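Local atomic coordinates of Lmo0740 protein (PDB entry 4RFA), a protein that probably acts as a transcription regulator of the Crp family, pairing a cyclic nucleotide-binding-type beta domain with a helix-turn-helix domain for DNA. Residues 163-168 / 178-183; 73-78 / 159-164; 40-45 / 95-100. All coordinates share one frame; numbering follows the deposited sequence. Where two conformers were deposited one is given.

Contact 1 of 3, residues 163-168 / 178-183; sequences VEMGTE and PNFINQ
The selenomethionine M165, which follows E164 of helix 150-165, pushes its side chain into a hollow lined by P178, F180 and I181. The contact belongs to the winged-helix domain expected of the Crp family: the chain leaves the helix, runs through the short hairpin of strands 167-168 and 174-176, and returns as the loop 178-182 that leads into helix 183-189. A type I beta turn from P178 to I181, closed by I181 N to P178 O (3.1 Å), gathers P178, F180 and I181 round the M165 side chain. P178 makes the side nearest the M165 backbone. Its ring lies across the root of the M165 side chain at about a right angle, the two CG atoms 3.7 Å apart, while P178 CD rests 3.2 Å from M165 O, so the proline packs against backbone as well as side chain. Farther out, the selenium is seated between F180 CZ and I181 CD1, with I181 CD1 3.9 Å from M165 SE. F180 has CG between its backbone N and carbonyl carbon (chi1 72°), which brings its far end back toward the helix, from the direction opposite to M165. Beyond the hollow the F180 ring also meets the ring of Y57. At the start of helix 183-189, N182 OD1 caps V185 N. The selenium and F180 make a Met-aromatic contact of oblique type: M165 SE stands 4.9 Å from the F180 ring centroid, 57° off the ring normal, with CZ as the ring atom it approaches most closely, at 3.8 Å.

Contact 2 of 3, residues 73-78 / 159-164; sequences SIFVLP and ENLAVE
F75 and L161 face each other with CA atoms 8.9 Å apart, and L77 and E164 draw in to 7.8 Å, so strand 73-76 with its following loop and helix 150-165 match up in the same chain order. The strand edge carries a classic beta bulge, S73 and I74 both facing V60. Past it, F75 and L77 aim their CB atoms at the helix and V76 turns away. The CD2 methyl of L161 reaches the F75 ring obliquely, 3.7 Å from F75 CD2, the two side chains crossing at about a right angle. L77 meets the aliphatic part of E164: its CD1 methyl lies 3.7 Å from E164 CG. The glutamate chain is extended beyond CG (chi2 169°), which carries its carboxylate past L77 toward the strand backbone. There one water links the segments, accepting from F75 N at 2.9 Å and donating to E164 OE1 at 2.9 Å. E164 OE2 forms a salt bridge with R138 of helix 126-143, whose NH2 also donates to F75 O. The contact thus joins the beta domain to the first helix of the probable DNA-binding domain. Its chemistry is layered: hydrocarbon closes the interface at F75, L161 and L77, while both backbone polar atoms of F75 are satisfied, one by water and one by R138, whose positive charge would be expected to favour an ionised E164.

Contact 3 of 3, residues 40-45 / 95-100; sequences IIFEDE and HSITVM
I40 docks on I97 in the beta-roll, the double-sheet fold of cyclic nucleotide-binding domains, where the loop between strands 29-35 and 49-55 passes strand 95-99. The CA atoms of I40 and I97 come within 5.5 Å, and the backbones are tied by a hydrogen bond from I40 N to I97 O, 2.9 Å long and fairly straight at 160°. On its side chain I40 uses two places. Its CB lies 3.9 Å from the I97 CG2 branch, and I40 CD1 reaches the same methyl, the two side chains crossing at a slant. That CD1 also extends across V99 at about a right angle and touches V99 CG2 at 3.8 Å. Around this cluster, Y34 and L104 of the other sheet pack on both I40 and V99, so the contact belongs to the buried filling between the two sheets. I41 turns its side chain away from the strand. F42 comes next: its CB starts off alongside the strand rather than at it, but with CG anti to the carbonyl carbon (chi1 -44°) the ring reaches back toward I97. The ring also stacks on F51 within the beta domain. Across the contact F42 is touched obliquely and only at its far end, the I97 CD1 methyl resting 3.8 Å from F42 CZ.

Contact 1, inside the probable DNA-binding domain, adjoins contact 2, which joins that domain to the beta domain; their centres are 8 Å apart and both are built on helix 150-165. The methyl CE of M165 joins them, lying 3.7 Å from F75 CG and 3.7 Å from L77 CD2, and I181 CD1 adds F75 CZ at 3.9 Å. Contact 3 lies farther off, within the beta domain, 18 Å from contact 2 and 22 Å from contact 1 between centres, and contacts 1 and 3 are on opposite sides of the chain's centre. Contact 3 shares with contact 2 the sheet whose outer strands are 72-76 and 95-99, separated by strand 58-62.

Contact 1 of 3, residues 163-168 / 178-183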
loop_
_atom_site.group_PDB
_atom_site.type_symbol
_atom_site.label_atom_id
_atom_site.label_comp_id
_atom_site.label_asym_id
_atom_site.label_seq_id
_atom_site.Cartn_x
_atom_site.Cartn_y
_atom_site.Cartn_z
ATOM N N VAL A 163 -14.185 1.435 10.235
ATOM C CA VAL A 163 -14.444 1.585 8.832
ATOM C C VAL A 163 -14.356 0.221 8.117
ATOM O O VAL A 163 -15.201 -0.085 7.285
ATOM C CB VAL A 163 -13.473 2.582 8.190
ATOM C CG1 VAL A 163 -13.629 2.581 6.655
ATOM C CG2 VAL A 163 -13.726 3.977 8.741
ATOM N N GLU A 164 -13.367 -0.588 8.423
ATOM C CA GLU A 164 -13.164 -1.793 7.660
ATOM C C GLU A 164 -14.145 -2.890 7.929
ATOM O O GLU A 164 -14.533 -3.580 7.049
ATOM C CB GLU A 164 -11.803 -2.362 7.963
ATOM C CG GLU A 164 -10.705 -1.791 7.142
ATOM C CD GLU A 164 -9.353 -2.183 7.654
ATOM O OE1 GLU A 164 -9.251 -3.088 8.471
ATOM O OE2 GLU A 164 -8.388 -1.579 7.219
HETATM N N MSE A 165 -14.518 -3.050 9.173
HETATM C CA MSE A 165 -14.969 -4.281 9.670
HETATM C C MSE A 165 -15.986 -4.103 10.722
HETATM O O MSE A 165 -16.331 -5.059 11.398
HETATM C CB MSE A 165 -13.726 -4.558 10.448
HETATM C CG MSE A 165 -13.317 -5.989 10.459
HETATM SE SE MSE A 165 -11.910 -6.142 11.758
HETATM C CE MSE A 165 -10.573 -6.318 10.371
ATOM N N GLY A 166 -16.438 -2.889 10.925
ATOM C CA GLY A 166 -17.348 -2.631 12.008
ATOM C C GLY A 166 -18.779 -2.762 11.578
ATOM O O GLY A 166 -19.099 -2.548 10.434
ATOM N N THR A 167 -19.646 -3.101 12.509
ATOM C CA THR A 167 -21.052 -3.200 12.186
ATOM C C THR A 167 -21.952 -2.373 13.099
ATOM O O THR A 167 -21.991 -2.577 14.299
ATOM C CB THR A 167 -21.503 -4.656 12.141
ATOM O OG1 THR A 167 -20.715 -5.429 13.041
ATOM C CG2 THR A 167 -21.286 -5.198 10.774
ATOM N N GLU A 168 -22.685 -1.450 12.493
ATOM C CA GLU A 168 -23.441 -0.410 13.192
ATOM C C GLU A 168 -24.648 -0.930 14.007
ATOM O O GLU A 168 -25.348 -1.848 13.581
ATOM C CB GLU A 168 -23.905 0.640 12.176
ATOM C CG GLU A 168 -24.279 1.984 12.789
ATOM C CD GLU A 168 -24.807 2.981 11.769
ATOM O OE1 GLU A 168 -25.682 2.607 10.953
ATOM O OE2 GLU A 168 -24.361 4.148 11.796
ATOM N N PRO A 178 -15.753 -6.978 15.145
ATOM C CA PRO A 178 -15.766 -8.432 15.302
ATOM C C PRO A 178 -15.093 -8.944 16.561
ATOM O O PRO A 178 -14.132 -8.367 17.073
ATOM C CB PRO A 178 -14.956 -8.926 14.101
ATOM C CG PRO A 178 -15.030 -7.838 13.121
ATOM C CD PRO A 178 -15.025 -6.573 13.922
ATOM N N ASN A 179 -15.563 -10.107 16.954
ATOM C CA ASN A 179 -15.176 -10.787 18.152
ATOM C C ASN A 179 -13.702 -11.105 18.210
ATOM O O ASN A 179 -13.111 -11.086 19.284
ATOM C CB ASN A 179 -15.944 -12.095 18.211
ATOM C CG ASN A 179 -16.033 -12.642 19.606
ATOM O OD1 ASN A 179 -15.524 -13.724 19.894
ATOM N ND2 ASN A 179 -16.678 -11.895 20.486
ATOM N N PHE A 180 -13.104 -11.415 17.062
ATOM C CA PHE A 180 -11.691 -11.765 17.027
ATOM C C PHE A 180 -10.737 -10.579 17.350
ATOM O O PHE A 180 -9.579 -10.793 17.667
ATOM C CB PHE A 180 -11.323 -12.463 15.698
ATOM C CG PHE A 180 -11.318 -11.543 14.507
ATOM C CD1 PHE A 180 -10.218 -10.750 14.238
ATOM C CD2 PHE A 180 -12.417 -11.493 13.652
ATOM C CE1 PHE A 180 -10.196 -9.915 13.129
ATOM C CE2 PHE A 180 -12.419 -10.655 12.560
ATOM C CZ PHE A 180 -11.308 -9.847 12.300
ATOM N N ILE A 181 -11.215 -9.350 17.266
ATOM C CA ILE A 181 -10.466 -8.195 17.749
ATOM C C ILE A 181 -10.597 -8.084 19.282
ATOM O O ILE A 181 -11.572 -7.487 19.819
ATOM C CB ILE A 181 -10.921 -6.876 17.127
ATOM C CG1 ILE A 181 -10.986 -6.937 15.587
ATOM C CG2 ILE A 181 -9.973 -5.743 17.578
ATOM C CD1 ILE A 181 -9.680 -7.065 14.884
ATOM N N ASN A 182 -9.646 -8.714 19.965
ATOM C CA ASN A 182 -9.502 -8.622 21.408
ATOM C C ASN A 182 -8.292 -7.807 21.739
ATOM O O ASN A 182 -7.577 -7.243 20.853
ATOM C CB ASN A 182 -9.393 -10.011 22.069
ATOM C CG ASN A 182 -8.291 -10.879 21.469
ATOM O OD1 ASN A 182 -7.360 -10.400 20.854
ATOM N ND2 ASN A 182 -8.391 -12.160 21.688
ATOM N N GLN A 183 -8.040 -7.725 23.022
ATOM C CA GLN A 183 -6.907 -6.978 23.536
ATOM C C GLN A 183 -5.555 -7.335 22.942
ATOM O O GLN A 183 -4.729 -6.453 22.638
ATOM C CB GLN A 183 -6.860 -7.100 25.058
ATOM C CG GLN A 183 -6.081 -5.983 25.715
ATOM C CD GLN A 183 -6.319 -5.936 27.197
ATOM O OE1 GLN A 183 -7.376 -5.485 27.681
ATOM N NE2 GLN A 183 -5.349 -6.423 27.930
#

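Contact 2 of 3, residues 73-78 / 159-164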
loop_
_atom_site.group_PDB
_atom_site.type_symbol
_atom_site.label_atom_id
_atom_site.label_comp_id
_atom_site.label_asym_id
_atom_site.label_seq_id
_atom_site.Cartn_x
_atom_site.Cartn_y
_atom_site.Cartn_z
ATOM N N SER A 73 0.386 -6.281 10.473
ATOM C CA SER A 73 0.600 -5.127 9.598
ATOM C C SER A 73 -0.710 -4.673 9.058
ATOM O O SER A 73 -0.947 -3.491 8.939
ATOM C CB SER A 73 1.510 -5.513 8.397
ATOM O OG SER A 73 2.749 -6.005 8.903
ATOM N N ILE A 74 -1.560 -5.619 8.672
ATOM C CA ILE A 74 -2.853 -5.237 8.107
ATOM C C ILE A 74 -3.769 -6.435 8.130
ATOM O O ILE A 74 -3.272 -7.547 8.142
ATOM C CB ILE A 74 -2.648 -4.685 6.635
ATOM C CG1 ILE A 74 -3.919 -4.074 6.059
ATOM C CG2 ILE A 74 -2.087 -5.754 5.746
ATOM C CD1 ILE A 74 -3.658 -3.230 4.794
ATOM N N PHE A 75 -5.085 -6.211 8.120
ATOM C CA PHE A 75 -6.029 -7.283 7.989
ATOM C C PHE A 75 -6.423 -7.543 6.540
ATOM O O PHE A 75 -6.397 -6.657 5.748
ATOM C CB PHE A 75 -7.256 -6.986 8.833
ATOM C CG PHE A 75 -6.966 -7.032 10.296
ATOM C CD1 PHE A 75 -6.883 -8.258 10.956
ATOM C CD2 PHE A 75 -6.662 -5.885 10.992
ATOM C CE1 PHE A 75 -6.547 -8.330 12.302
ATOM C CE2 PHE A 75 -6.307 -5.940 12.351
ATOM C CZ PHE A 75 -6.239 -7.168 13.006
ATOM N N VAL A 76 -6.867 -8.768 6.256
ATOM C CA VAL A 76 -7.392 -9.185 4.969
ATOM C C VAL A 76 -8.883 -9.369 5.181
ATOM O O VAL A 76 -9.288 -10.139 6.048
ATOM C CB VAL A 76 -6.811 -10.569 4.658
ATOM C CG1 VAL A 76 -7.493 -11.232 3.453
ATOM C CG2 VAL A 76 -5.317 -10.439 4.518
ATOM N N LEU A 77 -9.676 -8.678 4.383
ATOM C CA LEU A 77 -11.123 -8.632 4.491
ATOM C C LEU A 77 -11.799 -9.386 3.349
ATOM O O LEU A 77 -11.188 -9.604 2.302
ATOM C CB LEU A 77 -11.593 -7.165 4.426
ATOM C CG LEU A 77 -10.683 -6.195 5.154
ATOM C CD1 LEU A 77 -11.125 -4.745 4.984
ATOM C CD2 LEU A 77 -10.613 -6.528 6.640
ATOM N N PRO A 78 -13.067 -9.791 3.556
ATOM C CA PRO A 78 -13.894 -10.282 2.475
ATOM C C PRO A 78 -13.860 -9.316 1.302
ATOM O O PRO A 78 -13.922 -8.103 1.514
ATOM C CB PRO A 78 -15.311 -10.366 3.111
ATOM C CG PRO A 78 -15.075 -10.519 4.572
ATOM C CD PRO A 78 -13.846 -9.631 4.799
ATOM N N GLU A 159 -10.498 3.352 14.687
ATOM C CA GLU A 159 -11.217 3.968 13.595
ATOM C C GLU A 159 -11.070 3.237 12.263
ATOM O O GLU A 159 -12.051 3.170 11.500
ATOM C CB GLU A 159 -10.861 5.472 13.439
ATOM C CG GLU A 159 -11.216 6.048 12.093
ATOM C CD GLU A 159 -10.715 7.478 11.872
ATOM O OE1 GLU A 159 -10.938 8.356 12.733
ATOM O OE2 GLU A 159 -10.118 7.722 10.794
ATOM N N ASN A 160 -9.851 2.816 11.923
ATOM C CA ASN A 160 -9.583 2.094 10.697
ATOM C C ASN A 160 -10.434 0.813 10.724
ATOM O O ASN A 160 -11.041 0.406 9.729
ATOM C CB ASN A 160 -8.121 1.596 10.599
ATOM C CG ASN A 160 -7.049 2.705 10.350
ATOM O OD1 ASN A 160 -7.326 3.831 9.958
ATOM N ND2 ASN A 160 -5.787 2.317 10.515
ATOM N N LEU A 161 -10.390 0.116 11.838
ATOM C CA LEU A 161 -11.193 -1.131 11.937
ATOM C C LEU A 161 -12.712 -0.871 11.864
ATOM O O LEU A 161 -13.455 -1.623 11.246
ATOM C CB LEU A 161 -10.862 -1.830 13.216
ATOM C CG LEU A 161 -9.410 -2.297 13.249
ATOM C CD1 LEU A 161 -9.061 -2.840 14.613
ATOM C CD2 LEU A 161 -9.125 -3.371 12.218
ATOM N N ALA A 162 -13.179 0.219 12.463
ATOM C CA ALA A 162 -14.621 0.520 12.402
ATOM C C ALA A 162 -15.021 0.737 10.973
ATOM O O ALA A 162 -16.037 0.250 10.513
ATOM C CB ALA A 162 -14.961 1.743 13.227
ATOM N N VAL A 163 -14.185 1.435 10.235
ATOM C CA VAL A 163 -14.444 1.585 8.832
ATOM C C VAL A 163 -14.356 0.221 8.117
ATOM O O VAL A 163 -15.201 -0.085 7.285
ATOM C CB VAL A 163 -13.473 2.582 8.190
ATOM C CG1 VAL A 163 -13.629 2.581 6.655
ATOM C CG2 VAL A 163 -13.726 3.977 8.741
ATOM N N GLU A 164 -13.367 -0.588 8.423
ATOM C CA GLU A 164 -13.164 -1.793 7.660
ATOM C C GLU A 164 -14.145 -2.890 7.929
ATOM O O GLU A 164 -14.533 -3.580 7.049
ATOM C CB GLU A 164 -11.803 -2.362 7.963
ATOM C CG GLU A 164 -10.705 -1.791 7.142
ATOM C CD GLU A 164 -9.353 -2.183 7.654
ATOM O OE1 GLU A 164 -9.251 -3.088 8.471
ATOM O OE2 GLU A 164 -8.388 -1.579 7.219
HETATM O O HOH W 1 -6.394 -3.682 8.363
#

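Contact 3 of 3, residues 40-45 / 95-100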
loop_
_atom_site.group_PDB
_atom_site.type_symbol
_atom_site.label_atom_id
_atom_site.label_comp_id
_atom_site.label_asym_id
_atom_site.label_seq_id
_atom_site.Cartn_x
_atom_site.Cartn_y
_atom_site.Cartn_z
ATOM N N ILE A 40 -2.264 -19.026 5.384
ATOM C CA ILE A 40 -2.571 -19.029 3.950
ATOM C C ILE A 40 -1.227 -18.864 3.220
ATOM O O ILE A 40 -0.475 -17.918 3.485
ATOM C CB ILE A 40 -3.555 -17.874 3.638
ATOM C CG1 ILE A 40 -4.905 -18.144 4.320
ATOM C CG2 ILE A 40 -3.741 -17.670 2.141
ATOM C CD1 ILE A 40 -5.805 -16.933 4.371
ATOM N N ILE A 41 -0.892 -19.792 2.337
ATOM C CA ILE A 41 0.445 -19.820 1.714
ATOM C C ILE A 41 0.270 -19.866 0.207
ATOM O O ILE A 41 -0.501 -20.669 -0.281
ATOM C CB ILE A 41 1.243 -21.044 2.215
ATOM C CG1 ILE A 41 1.565 -20.876 3.713
ATOM C CG2 ILE A 41 2.524 -21.247 1.406
ATOM C CD1 ILE A 41 1.600 -22.175 4.496
ATOM N N PHE A 42 0.959 -19.000 -0.527
ATOM C CA PHE A 42 0.876 -19.024 -1.995
ATOM C C PHE A 42 1.934 -19.977 -2.580
ATOM O O PHE A 42 3.120 -19.725 -2.419
ATOM C CB PHE A 42 1.074 -17.612 -2.594
ATOM C CG PHE A 42 0.319 -16.507 -1.875
ATOM C CD1 PHE A 42 -1.021 -16.657 -1.533
ATOM C CD2 PHE A 42 0.955 -15.301 -1.573
ATOM C CE1 PHE A 42 -1.705 -15.645 -0.884
ATOM C CE2 PHE A 42 0.278 -14.280 -0.927
ATOM C CZ PHE A 42 -1.057 -14.454 -0.584
ATOM N N GLU A 43 1.516 -21.058 -3.250
ATOM C CA GLU A 43 2.460 -21.921 -4.013
ATOM C C GLU A 43 3.125 -21.136 -5.130
ATOM O O GLU A 43 2.440 -20.576 -5.976
ATOM C CB GLU A 43 1.763 -23.125 -4.674
ATOM C CG GLU A 43 1.826 -24.432 -3.903
ATOM C CD GLU A 43 0.626 -24.618 -2.996
ATOM O OE1 GLU A 43 -0.498 -24.777 -3.524
ATOM O OE2 GLU A 43 0.810 -24.612 -1.761
ATOM N N ASP A 44 4.452 -21.141 -5.176
ATOM C CA ASP A 44 5.178 -20.385 -6.205
ATOM C C ASP A 44 5.271 -21.186 -7.500
ATOM O O ASP A 44 6.349 -21.362 -8.055
ATOM C CB ASP A 44 6.568 -19.930 -5.707
ATOM C CG ASP A 44 7.272 -20.983 -4.863
ATOM O OD1 ASP A 44 6.691 -21.409 -3.842
ATOM O OD2 ASP A 44 8.407 -21.372 -5.207
ATOM N N GLU A 45 4.125 -21.663 -7.979
ATOM C CA GLU A 45 4.043 -22.341 -9.267
ATOM C C GLU A 45 4.450 -21.367 -10.380
ATOM O O GLU A 45 4.589 -20.152 -10.151
ATOM C CB GLU A 45 2.621 -22.881 -9.512
ATOM C CG GLU A 45 2.238 -24.093 -8.664
ATOM C CD GLU A 45 0.749 -24.161 -8.358
ATOM O OE1 GLU A 45 0.316 -23.543 -7.361
ATOM O OE2 GLU A 45 0.008 -24.834 -9.105
ATOM N N HIS A 95 6.506 -11.233 5.418
ATOM C CA HIS A 95 5.232 -11.242 6.138
ATOM C C HIS A 95 4.593 -12.650 5.956
ATOM O O HIS A 95 4.879 -13.342 4.963
ATOM C CB HIS A 95 4.290 -10.141 5.576
ATOM C CG HIS A 95 4.628 -8.731 5.994
ATOM N ND1 HIS A 95 5.743 -8.052 5.538
ATOM C CD2 HIS A 95 3.956 -7.851 6.782
ATOM C CE1 HIS A 95 5.764 -6.838 6.059
ATOM N NE2 HIS A 95 4.690 -6.693 6.817
ATOM N N SER A 96 3.750 -13.069 6.904
ATOM C CA SER A 96 2.917 -14.291 6.740
ATOM C C SER A 96 1.439 -13.990 7.078
ATOM O O SER A 96 1.146 -12.945 7.642
ATOM C CB SER A 96 3.440 -15.423 7.608
ATOM O OG SER A 96 2.992 -15.301 8.937
ATOM N N ILE A 97 0.531 -14.907 6.748
ATOM C CA ILE A 97 -0.902 -14.626 6.709
ATOM C C ILE A 97 -1.694 -15.636 7.499
ATOM O O ILE A 97 -1.701 -16.773 7.157
ATOM C CB ILE A 97 -1.404 -14.592 5.246
ATOM C CG1 ILE A 97 -0.665 -13.478 4.503
ATOM C CG2 ILE A 97 -2.916 -14.388 5.210
ATOM C CD1 ILE A 97 -0.936 -13.360 3.021
ATOM N N THR A 98 -2.373 -15.197 8.557
ATOM C CA THR A 98 -3.006 -16.079 9.514
ATOM C C THR A 98 -4.482 -15.797 9.596
ATOM O O THR A 98 -4.895 -14.639 9.696
ATOM C CB THR A 98 -2.426 -15.815 10.912
ATOM O OG1 THR A 98 -1.007 -15.956 10.862
ATOM C CG2 THR A 98 -3.003 -16.715 11.954
ATOM N N VAL A 99 -5.275 -16.852 9.604
ATOM C CA VAL A 99 -6.700 -16.763 9.655
ATOM C C VAL A 99 -7.094 -16.385 11.054
ATOM O O VAL A 99 -6.668 -17.025 12.017
ATOM C CB VAL A 99 -7.339 -18.087 9.216
ATOM C CG1 VAL A 99 -8.841 -18.062 9.385
ATOM C CG2 VAL A 99 -6.966 -18.329 7.750
HETATM N N MSE A 100 -7.910 -15.340 11.149
HETATM C CA MSE A 100 -8.276 -14.732 12.423
HETATM C C MSE A 100 -9.645 -15.085 12.911
HETATM O O MSE A 100 -9.948 -14.982 14.125
HETATM C CB MSE A 100 -8.330 -13.232 12.181
HETATM C CG MSE A 100 -6.923 -12.709 12.107
HETATM SE SE MSE A 100 -6.402 -12.334 13.951
HETATM C CE MSE A 100 -4.968 -13.684 14.137
#